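Local coordinates for hexapeptide transferase family protein (Anaplasma phagocytophilum, PDB 3IXC) that binds magnesium as a trimeric left-handed beta-helix of the gamma-carbonic-anhydrase-like hexapeptide family, to which a transferase activity is generally but tentatively assigned, at residues A[79-82]-A[83-87]; A[46-49]-A[50-54]; A[125-128]-A[129-133]. All coordinates share one frame; numbering follows the deposited sequence.

Interaction 1 (A[79-82]-A[83-87]); sequences TNIQ and DNTVV
Ile81 and Thr85 meet inside a corner of the left-handed parallel beta-helix, methyl against methyl: Ile81 CG2 lies 3.6 Å from Thr85 CG2. The pair illustrates the hexapeptide repeat, in which a bulky aliphatic residue is followed four positions later by a small one, and both project into the coil. Their side chains cross at about a right angle. The isoleucine presents CG2 because its first torsion (-54°) puts that branch opposite the backbone nitrogen and sends CG1 back beside it.

The corner is a type II turn from Gln82 to Thr85. Thr85 N donates to Gln82 O at 3.3 Å, with 149° at the hydrogen, and approaches a lone pair in the carbonyl plane. Thr85 OG1 is hydrogen-bonded to Cys108 N in the next coil, so the hydroxyl joins two layers of the helix. Asp83 N, by contrast, is buried in the turn without a polar partner.

Outside the bend, Asp83 turns its carboxylate away from the coil. OD2 is hydrogen-bonded to ND1 of His106, a residue of the magnesium site that binds no ion in this chain, and forms a salt bridge with Arg67 of the second subunit, linking the turn to the trimer interface. Gln82 packs on the same histidine, and its side chain comes within about 4 Å of a bound magnesium ion.

A second layer of bonding holds this glutamine. Asn80 ND2 bonds Thr103 OG1 of the adjacent coil, which helps to orient the asparagine amide. Gln82, extended beyond CG, reaches back along the strand, and its NE2 donates to Asn80 OD1 at 3.0 Å and a nearly straight 167°, with the acceptor lying in the glutamine amide plane.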
ATOM      1  N   THR A  79     -14.950   7.049  13.146  1.00  7.26           N
ATOM      2  CA  THR A  79     -13.600   6.605  12.809  1.00  7.51           C
ATOM      3  C   THR A  79     -13.343   6.681  11.311  1.00  7.56           C
ATOM      4  O   THR A  79     -14.214   6.329  10.506  1.00  7.70           O
ATOM      5  CB  THR A  79     -13.362   5.188  13.371  1.00  7.69           C
ATOM      6  OG1 THR A  79     -13.200   5.295  14.794  1.00  7.81           O
ATOM      7  CG2 THR A  79     -12.116   4.506  12.765  1.00  7.60           C
ATOM      8  N   ASN A  80     -12.147   7.141  10.946  1.00  7.40           N
ATOM      9  CA  ASN A  80     -11.726   7.132   9.544  1.00  7.81           C
ATOM     10  C   ASN A  80     -10.624   6.101   9.318  1.00  8.00           C
ATOM     11  O   ASN A  80      -9.693   5.971  10.127  1.00  8.44           O
ATOM     12  CB  ASN A  80     -11.311   8.535   9.065  1.00  8.09           C
ATOM     13  CG  ASN A  80     -10.109   9.086   9.818  1.00  8.01           C
ATOM     14  OD1 ASN A  80      -8.965   8.866   9.426  1.00  8.01           O
ATOM     15  ND2 ASN A  80     -10.366   9.811  10.899  1.00  7.43           N
ATOM     16  N   ILE A  81     -10.769   5.322   8.251  1.00  7.45           N
ATOM     17  CA  ILE A  81      -9.728   4.387   7.838  1.00  7.78           C
ATOM     18  C   ILE A  81      -9.336   4.785   6.425  1.00  8.11           C
ATOM     19  O   ILE A  81     -10.083   4.559   5.467  1.00  8.50           O
ATOM     20  CB  ILE A  81     -10.210   2.928   7.911  1.00  8.05           C
ATOM     21  CG1 ILE A  81     -10.756   2.627   9.314  1.00  8.69           C
ATOM     22  CG2 ILE A  81      -9.058   1.979   7.537  1.00  7.64           C
ATOM     23  CD1 ILE A  81     -11.250   1.193   9.522  1.00 10.31           C
ATOM     24  N   GLN A  82      -8.164   5.392   6.311  1.00  7.48           N
ATOM     25  CA  GLN A  82      -7.795   6.110   5.092  1.00  7.74           C
ATOM     26  C   GLN A  82      -7.297   5.187   3.974  1.00  7.47           C
ATOM     27  O   GLN A  82      -7.181   3.962   4.156  1.00  8.40           O
ATOM     28  CB  GLN A  82      -6.786   7.208   5.424  1.00  7.21           C
ATOM     29  CG  GLN A  82      -7.397   8.315   6.271  1.00  7.94           C
ATOM     30  CD  GLN A  82      -6.366   9.296   6.763  1.00  8.32           C
ATOM     31  OE1 GLN A  82      -5.342   9.522   6.105  1.00  9.67           O
ATOM     32  NE2 GLN A  82      -6.624   9.899   7.930  1.00  6.61           N
ATOM     33  N   ASP A  83      -7.037   5.800   2.825  1.00  7.76           N
ATOM     34  CA  ASP A  83      -6.957   5.119   1.533  1.00  7.28           C
ATOM     35  C   ASP A  83      -5.930   4.008   1.487  1.00  7.45           C
ATOM     36  O   ASP A  83      -4.817   4.158   2.002  1.00  7.00           O
ATOM     37  CB  ASP A  83      -6.659   6.134   0.425  1.00  7.15           C
ATOM     38  CG  ASP A  83      -7.354   7.459   0.662  1.00  8.31           C
ATOM     39  OD1 ASP A  83      -8.330   7.768  -0.059  1.00  6.72           O
ATOM     40  OD2 ASP A  83      -6.931   8.177   1.600  1.00  8.30           O
ATOM     41  N   ASN A  84      -6.322   2.903   0.853  1.00  7.40           N
ATOM     42  CA  ASN A  84      -5.438   1.757   0.616  1.00  8.05           C
ATOM     43  C   ASN A  84      -4.977   1.030   1.884  1.00  8.52           C
ATOM     44  O   ASN A  84      -4.062   0.221   1.823  1.00  9.53           O
ATOM     45  CB  ASN A  84      -4.234   2.156  -0.267  1.00  8.44           C
ATOM     46  CG  ASN A  84      -4.619   2.337  -1.733  1.00  9.54           C
ATOM     47  OD1 ASN A  84      -5.779   2.164  -2.106  1.00 11.06           O
ATOM     48  ND2 ASN A  84      -3.640   2.662  -2.574  1.00 11.50           N
ATOM     49  N   THR A  85      -5.616   1.302   3.021  1.00  8.19           N
ATOM     50  CA  THR A  85      -5.356   0.520   4.236  1.00  8.29           C
ATOM     51  C   THR A  85      -5.966  -0.886   4.118  1.00  8.42           C
ATOM     52  O   THR A  85      -7.019  -1.058   3.512  1.00  8.90           O
ATOM     53  CB  THR A  85      -5.890   1.263   5.466  1.00  8.11           C
ATOM     54  OG1 THR A  85      -5.046   2.389   5.705  1.00  8.51           O
ATOM     55  CG2 THR A  85      -5.888   0.376   6.721  1.00  8.75           C
ATOM     56  N   VAL A  86      -5.287  -1.876   4.691  1.00  8.05           N
ATOM     57  CA  VAL A  86      -5.782  -3.248   4.729  1.00  8.06           C
ATOM     58  C   VAL A  86      -5.958  -3.645   6.187  1.00  9.08           C
ATOM     59  O   VAL A  86      -5.062  -3.428   7.011  1.00  8.83           O
ATOM     60  CB  VAL A  86      -4.807  -4.226   4.032  1.00  8.26           C
ATOM     61  CG1 VAL A  86      -5.323  -5.676   4.152  1.00  8.00           C
ATOM     62  CG2 VAL A  86      -4.637  -3.841   2.559  1.00  8.75           C
ATOM     63  N   VAL A  87      -7.128  -4.200   6.506  1.00  9.31           N
ATOM     64  CA  VAL A  87      -7.397  -4.714   7.846  1.00  9.76           C
ATOM     65  C   VAL A  87      -7.766  -6.185   7.716  1.00 10.29           C
ATOM     66  O   VAL A  87      -8.682  -6.537   6.958  1.00 10.01           O
ATOM     67  CB  VAL A  87      -8.548  -3.944   8.542  1.00  9.77           C
ATOM     68  CG1 VAL A  87      -8.775  -4.483   9.966  1.00 10.55           C
ATOM     69  CG2 VAL A  87      -8.251  -2.443   8.580  1.00 10.65           C
TER

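Interaction 2 (A[46-49]-A[50-54]); sequences ARII and GDVCI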
ATOM      1  N   ALA A  46     -13.895   0.692  -2.125  1.00 10.05           N
ATOM      2  CA  ALA A  46     -13.539  -0.027  -0.902  1.00  9.96           C
ATOM      3  C   ALA A  46     -14.107  -1.441  -0.991  1.00 10.08           C
ATOM      4  O   ALA A  46     -15.028  -1.701  -1.761  1.00 10.59           O
ATOM      5  CB  ALA A  46     -14.091   0.689   0.340  1.00 10.43           C
ATOM      6  N   ARG A  47     -13.535  -2.357  -0.216  1.00  9.77           N
ATOM      7  CA  ARG A  47     -14.037  -3.733  -0.156  1.00  9.41           C
ATOM      8  C   ARG A  47     -14.151  -4.118   1.301  1.00  9.49           C
ATOM      9  O   ARG A  47     -13.177  -4.054   2.056  1.00 10.05           O
ATOM     10  CB  ARG A  47     -13.136  -4.699  -0.944  1.00  9.50           C
ATOM     11  CG  ARG A  47     -13.191  -4.510  -2.473  1.00  9.51           C
ATOM     12  CD  ARG A  47     -14.553  -4.895  -3.060  1.00 10.59           C
ATOM     13  NE  ARG A  47     -14.632  -4.724  -4.518  1.00 11.34           N
ATOM     14  CZ  ARG A  47     -15.024  -3.613  -5.138  1.00 12.50           C
ATOM     15  NH1 ARG A  47     -15.365  -2.526  -4.456  1.00 13.07           N
ATOM     16  NH2 ARG A  47     -15.069  -3.589  -6.469  1.00 14.62           N
ATOM     17  N   ILE A  48     -15.372  -4.472   1.691  1.00  9.24           N
ATOM     18  CA  ILE A  48     -15.682  -4.818   3.069  0.50  8.94           C
ATOM     19  C   ILE A  48     -16.300  -6.209   3.040  1.00  9.24           C
ATOM     20  O   ILE A  48     -17.367  -6.413   2.466  1.00  8.95           O
ATOM     21  CB  ILE A  48     -16.634  -3.789   3.712  0.50  9.11           C
ATOM     22  CG1 ILE A  48     -16.052  -2.377   3.605  0.50  8.73           C
ATOM     23  CG2 ILE A  48     -16.891  -4.120   5.176  0.50  9.03           C
ATOM     24  CD1 ILE A  48     -16.958  -1.300   4.153  0.50  7.43           C
ATOM     25  N   ILE A  49     -15.596  -7.164   3.641  1.00  8.54           N
ATOM     26  CA  ILE A  49     -15.938  -8.576   3.480  1.00  8.67           C
ATOM     27  C   ILE A  49     -16.297  -9.235   4.796  1.00  8.43           C
ATOM     28  O   ILE A  49     -15.556  -9.136   5.775  1.00  8.19           O
ATOM     29  CB  ILE A  49     -14.753  -9.371   2.825  1.00  8.68           C
ATOM     30  CG1 ILE A  49     -14.308  -8.738   1.495  1.00 10.14           C
ATOM     31  CG2 ILE A  49     -15.123 -10.849   2.638  1.00  9.10           C
ATOM     32  CD1 ILE A  49     -13.028  -7.924   1.586  1.00 10.41           C
ATOM     33  N   GLY A  50     -17.432  -9.934   4.805  1.00  8.15           N
ATOM     34  CA  GLY A  50     -17.795 -10.781   5.936  1.00  8.94           C
ATOM     35  C   GLY A  50     -18.197 -10.072   7.214  1.00  9.35           C
ATOM     36  O   GLY A  50     -19.049  -9.179   7.214  1.00  9.45           O
ATOM     37  N   ASP A  51     -17.590 -10.500   8.316  1.00  9.64           N
ATOM     38  CA  ASP A  51     -18.032 -10.102   9.645  1.00 10.35           C
ATOM     39  C   ASP A  51     -17.417  -8.765  10.028  1.00  9.94           C
ATOM     40  O   ASP A  51     -16.451  -8.706  10.784  1.00 10.25           O
ATOM     41  CB  ASP A  51     -17.668 -11.185  10.660  1.00 10.84           C
ATOM     42  CG  ASP A  51     -18.407 -11.046  11.980  1.00 13.36           C
ATOM     43  OD1 ASP A  51     -19.159 -10.067  12.193  1.00 14.20           O
ATOM     44  OD2 ASP A  51     -18.228 -11.950  12.821  1.00 17.19           O
ATOM     45  N   VAL A  52     -17.984  -7.693   9.491  1.00  9.33           N
ATOM     46  CA  VAL A  52     -17.460  -6.352   9.734  1.00  9.14           C
ATOM     47  C   VAL A  52     -18.623  -5.446  10.106  1.00  9.41           C
ATOM     48  O   VAL A  52     -19.659  -5.469   9.440  1.00  9.71           O
ATOM     49  CB  VAL A  52     -16.765  -5.771   8.479  1.00  8.98           C
ATOM     50  CG1 VAL A  52     -16.230  -4.367   8.750  1.00  9.37           C
ATOM     51  CG2 VAL A  52     -15.629  -6.686   8.000  1.00  8.63           C
ATOM     52  N   CYS A  53     -18.446  -4.677  11.177  1.00  9.51           N
ATOM     53  CA  CYS A  53     -19.439  -3.694  11.616  0.50 10.13           C
ATOM     54  C   CYS A  53     -18.842  -2.299  11.544  1.00 10.05           C
ATOM     55  O   CYS A  53     -17.750  -2.064  12.075  1.00 10.40           O
ATOM     56  CB  CYS A  53     -19.890  -3.981  13.048  0.50 10.20           C
ATOM     57  SG  CYS A  53     -20.913  -5.443  13.215  0.50 12.86           S
ATOM     58  N   ILE A  54     -19.553  -1.390  10.884  1.00 10.14           N
ATOM     59  CA  ILE A  54     -19.095  -0.011  10.657  0.50 10.15           C
ATOM     60  C   ILE A  54     -20.086   0.955  11.322  1.00 10.22           C
ATOM     61  O   ILE A  54     -21.271   0.977  10.947  1.00 10.28           O
ATOM     62  CB  ILE A  54     -19.032   0.323   9.138  0.50 10.24           C
ATOM     63  CG1 ILE A  54     -18.181  -0.692   8.360  0.50 10.37           C
ATOM     64  CG2 ILE A  54     -18.509   1.743   8.911  0.50 10.46           C
ATOM     65  CD1 ILE A  54     -16.710  -0.621   8.678  0.50  9.27           C
TER
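The flat peptide unit joining Ile49 to Gly50 carries a methyl over each face: Val52 CG2 lies over one, 3.3 Å from Ile49 O, and Ile49 CG2 flanks the other, 3.3 Å from Gly50 N. A second flat group, the guanidinium of Arg47, presents NH1 in its own plane to Ala46 O at 2.8 Å, although the donor stands above the carbonyl plane.

On the inner side of the bend the contact is aliphatic. In one of the two modelled conformers of Ile48, its CG2 meets Val52 CG1 at 3.6 Å, and the two side chains cross at about a right angle. In Val52 the CG1 branch points opposite the backbone nitrogen (chi1 180°), which brings it to the isoleucine, while CG2 swings beside that nitrogen and covers the carbonyl. Leu66 and Ile73 of the next coil pack against Val52.

The backbone makes this corner at Gly50, whose positive phi of 71° suits a glycine, and at Asp51, the centre of an inverse gamma turn with a weak 2.9 Å bond from Val52 N to Gly50 O. Strand 47-49 enters the corner and strand 52-54 leaves it at 125° to the first. Such a change of face, with Ile48 and Val52 both inside, is characteristic of one corner of a triangular left-handed beta-helix coil.

Interaction 3 (A[125-128]-A[129-133]); sequences SIVM and DRAVM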
ATOM      1  N   SER A 125       1.760   2.812   8.616  1.00  7.73           N
ATOM      2  CA  SER A 125       2.103   1.992   9.790  1.00  7.77           C
ATOM      3  C   SER A 125       1.528   0.584   9.703  1.00  8.36           C
ATOM      4  O   SER A 125       0.540   0.341   9.008  1.00  8.63           O
ATOM      5  CB  SER A 125       1.618   2.654  11.088  1.00  8.24           C
ATOM      6  OG  SER A 125       2.307   3.875  11.324  1.00  8.04           O
ATOM      7  N   ILE A 126       2.162  -0.337  10.424  1.00  7.90           N
ATOM      8  CA  ILE A 126       1.743  -1.731  10.503  1.00  8.56           C
ATOM      9  C   ILE A 126       1.509  -2.021  11.974  1.00  8.99           C
ATOM     10  O   ILE A 126       2.375  -1.732  12.803  1.00  9.10           O
ATOM     11  CB  ILE A 126       2.827  -2.683   9.950  1.00  8.72           C
ATOM     12  CG1 ILE A 126       3.142  -2.359   8.480  1.00  9.15           C
ATOM     13  CG2 ILE A 126       2.400  -4.151  10.122  1.00 10.09           C
ATOM     14  CD1 ILE A 126       4.326  -3.158   7.910  1.00  9.18           C
ATOM     15  N   VAL A 127       0.332  -2.552  12.300  1.00  8.85           N
ATOM     16  CA  VAL A 127       0.005  -2.923  13.685  1.00  9.16           C
ATOM     17  C   VAL A 127      -0.261  -4.423  13.681  1.00  9.51           C
ATOM     18  O   VAL A 127      -1.183  -4.899  13.002  1.00  9.52           O
ATOM     19  CB  VAL A 127      -1.219  -2.141  14.223  1.00  9.43           C
ATOM     20  CG1 VAL A 127      -1.487  -2.502  15.683  1.00  9.59           C
ATOM     21  CG2 VAL A 127      -0.974  -0.632  14.102  1.00  9.48           C
ATOM     22  N   MET A 128       0.543  -5.159  14.451  1.00  9.92           N
ATOM     23  CA  MET A 128       0.561  -6.627  14.406  0.50 10.64           C
ATOM     24  C   MET A 128      -0.433  -7.259  15.381  1.00 10.62           C
ATOM     25  O   MET A 128      -0.985  -6.577  16.254  1.00 10.49           O
ATOM     26  CB  MET A 128       1.976  -7.162  14.687  0.50 11.20           C
ATOM     27  CG  MET A 128       3.068  -6.655  13.739  0.50 12.98           C
ATOM     28  SD  MET A 128       3.088  -7.407  12.103  0.50 18.51           S
ATOM     29  CE  MET A 128       3.577  -9.083  12.493  0.50 16.88           C
ATOM     30  N   ASP A 129      -0.634  -8.570  15.224  1.00 10.68           N
ATOM     31  CA  ASP A 129      -1.543  -9.359  16.059  1.00 11.08           C
ATOM     32  C   ASP A 129      -1.338  -9.086  17.542  1.00 10.52           C
ATOM     33  O   ASP A 129      -0.208  -9.066  18.033  1.00 10.23           O
ATOM     34  CB  ASP A 129      -1.360 -10.864  15.784  1.00 11.44           C
ATOM     35  CG  ASP A 129      -2.137 -11.358  14.557  1.00 14.18           C
ATOM     36  OD1 ASP A 129      -2.912 -10.587  13.954  1.00 18.11           O
ATOM     37  OD2 ASP A 129      -1.983 -12.545  14.205  1.00 15.91           O
ATOM     38  N   ARG A 130      -2.442  -8.870  18.250  1.00 10.45           N
ATOM     39  CA  ARG A 130      -2.446  -8.720  19.709  1.00 10.62           C
ATOM     40  C   ARG A 130      -1.889  -7.380  20.209  1.00 10.19           C
ATOM     41  O   ARG A 130      -1.915  -7.119  21.409  1.00 10.27           O
ATOM     42  CB  ARG A 130      -1.744  -9.900  20.419  1.00 11.22           C
ATOM     43  CG  ARG A 130      -2.409 -11.256  20.209  1.00 13.47           C
ATOM     44  CD  ARG A 130      -1.705 -12.372  20.987  1.00 17.74           C
ATOM     45  NE  ARG A 130      -0.455 -12.791  20.351  1.00 21.37           N
ATOM     46  CZ  ARG A 130       0.762 -12.424  20.747  1.00 22.49           C
ATOM     47  NH1 ARG A 130       0.922 -11.623  21.794  1.00 23.00           N
ATOM     48  NH2 ARG A 130       1.829 -12.873  20.094  1.00 23.83           N
ATOM     49  N   ALA A 131      -1.402  -6.522  19.310  1.00  9.89           N
ATOM     50  CA  ALA A 131      -1.008  -5.179  19.735  1.00  9.64           C
ATOM     51  C   ALA A 131      -2.233  -4.398  20.212  1.00  9.81           C
ATOM     52  O   ALA A 131      -3.354  -4.636  19.759  1.00  9.83           O
ATOM     53  CB  ALA A 131      -0.274  -4.430  18.618  1.00  9.67           C
ATOM     54  N   VAL A 132      -2.014  -3.484  21.150  1.00  9.58           N
ATOM     55  CA  VAL A 132      -3.092  -2.669  21.706  1.00  9.90           C
ATOM     56  C   VAL A 132      -2.641  -1.223  21.717  1.00  9.89           C
ATOM     57  O   VAL A 132      -1.531  -0.919  22.154  1.00 10.47           O
ATOM     58  CB  VAL A 132      -3.446  -3.092  23.161  1.00 10.22           C
ATOM     59  CG1 VAL A 132      -4.474  -2.130  23.779  1.00 10.90           C
ATOM     60  CG2 VAL A 132      -3.961  -4.530  23.198  1.00 10.29           C
ATOM     61  N   MET A 133      -3.497  -0.334  21.222  1.00  9.61           N
ATOM     62  CA  MET A 133      -3.337   1.086  21.491  1.00  9.26           C
ATOM     63  C   MET A 133      -4.441   1.496  22.457  1.00  9.82           C
ATOM     64  O   MET A 133      -5.630   1.313  22.176  1.00 10.12           O
ATOM     65  CB  MET A 133      -3.393   1.912  20.202  1.00  9.38           C
ATOM     66  CG  MET A 133      -2.184   1.672  19.305  1.00  9.47           C
ATOM     67  SD  MET A 133      -2.184   2.697  17.831  1.00 11.71           S
ATOM     68  CE  MET A 133      -1.909   4.320  18.551  1.00 10.91           C
TER
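Val127 holds CG1 opposite its backbone nitrogen (chi1 -177°), and this rotation carries the methyl to Ala131 CB, 3.7 Å away. The same CB is 3.3 Å from Met128 O, so the small alanine is set against both a valine branch and a backbone carbonyl. Leu145 of the next coil packs on both Val127 and Ala131.

Between them runs a type II turn from Met128 to Ala131, a corner of the left-handed beta-helix where strand 126-127 gives way to strand 132-133 on another face. Ala131 N donates to Met128 O at 3.1 Å and 158°, tilted out of the carbonyl plane. Arg130 takes the third position of the turn with positive phi, and its CB points away from the bend.

Asp129 also turns away from the bend, whereas Met128 starts off to the side and then leads away. Met128, in one of two modelled conformers, kinks at both chi2 and chi3 and packs on Met123 of the third subunit. Asp129 keeps CG beside its own nitrogen (chi1 -83°), with OD1 nearly eclipsing CA, and lies against His111, a magnesium ligand; its OD2 also forms a long, weak ion pair with Arg147 NH2.

All three contacts turn corners of one beta-helix and place an aliphatic residue against a smaller one four positions on. Interactions 2 and 3 bridge the same two faces, the sheets containing strands 47-49 and 126-127 and strands 52-54 and 132-133, with centres about 19 Å apart. Interaction 1 sits between them along the chain but rounds a different corner, whose second strand, 86-87, joins the face where the other two begin. It is the most deeply buried and the most polar, tied to other coils and the second subunit. Interaction 2 is buried but mainly aliphatic, with a glycine corner in place of the type II turn; interaction 3 is partly solvent-facing.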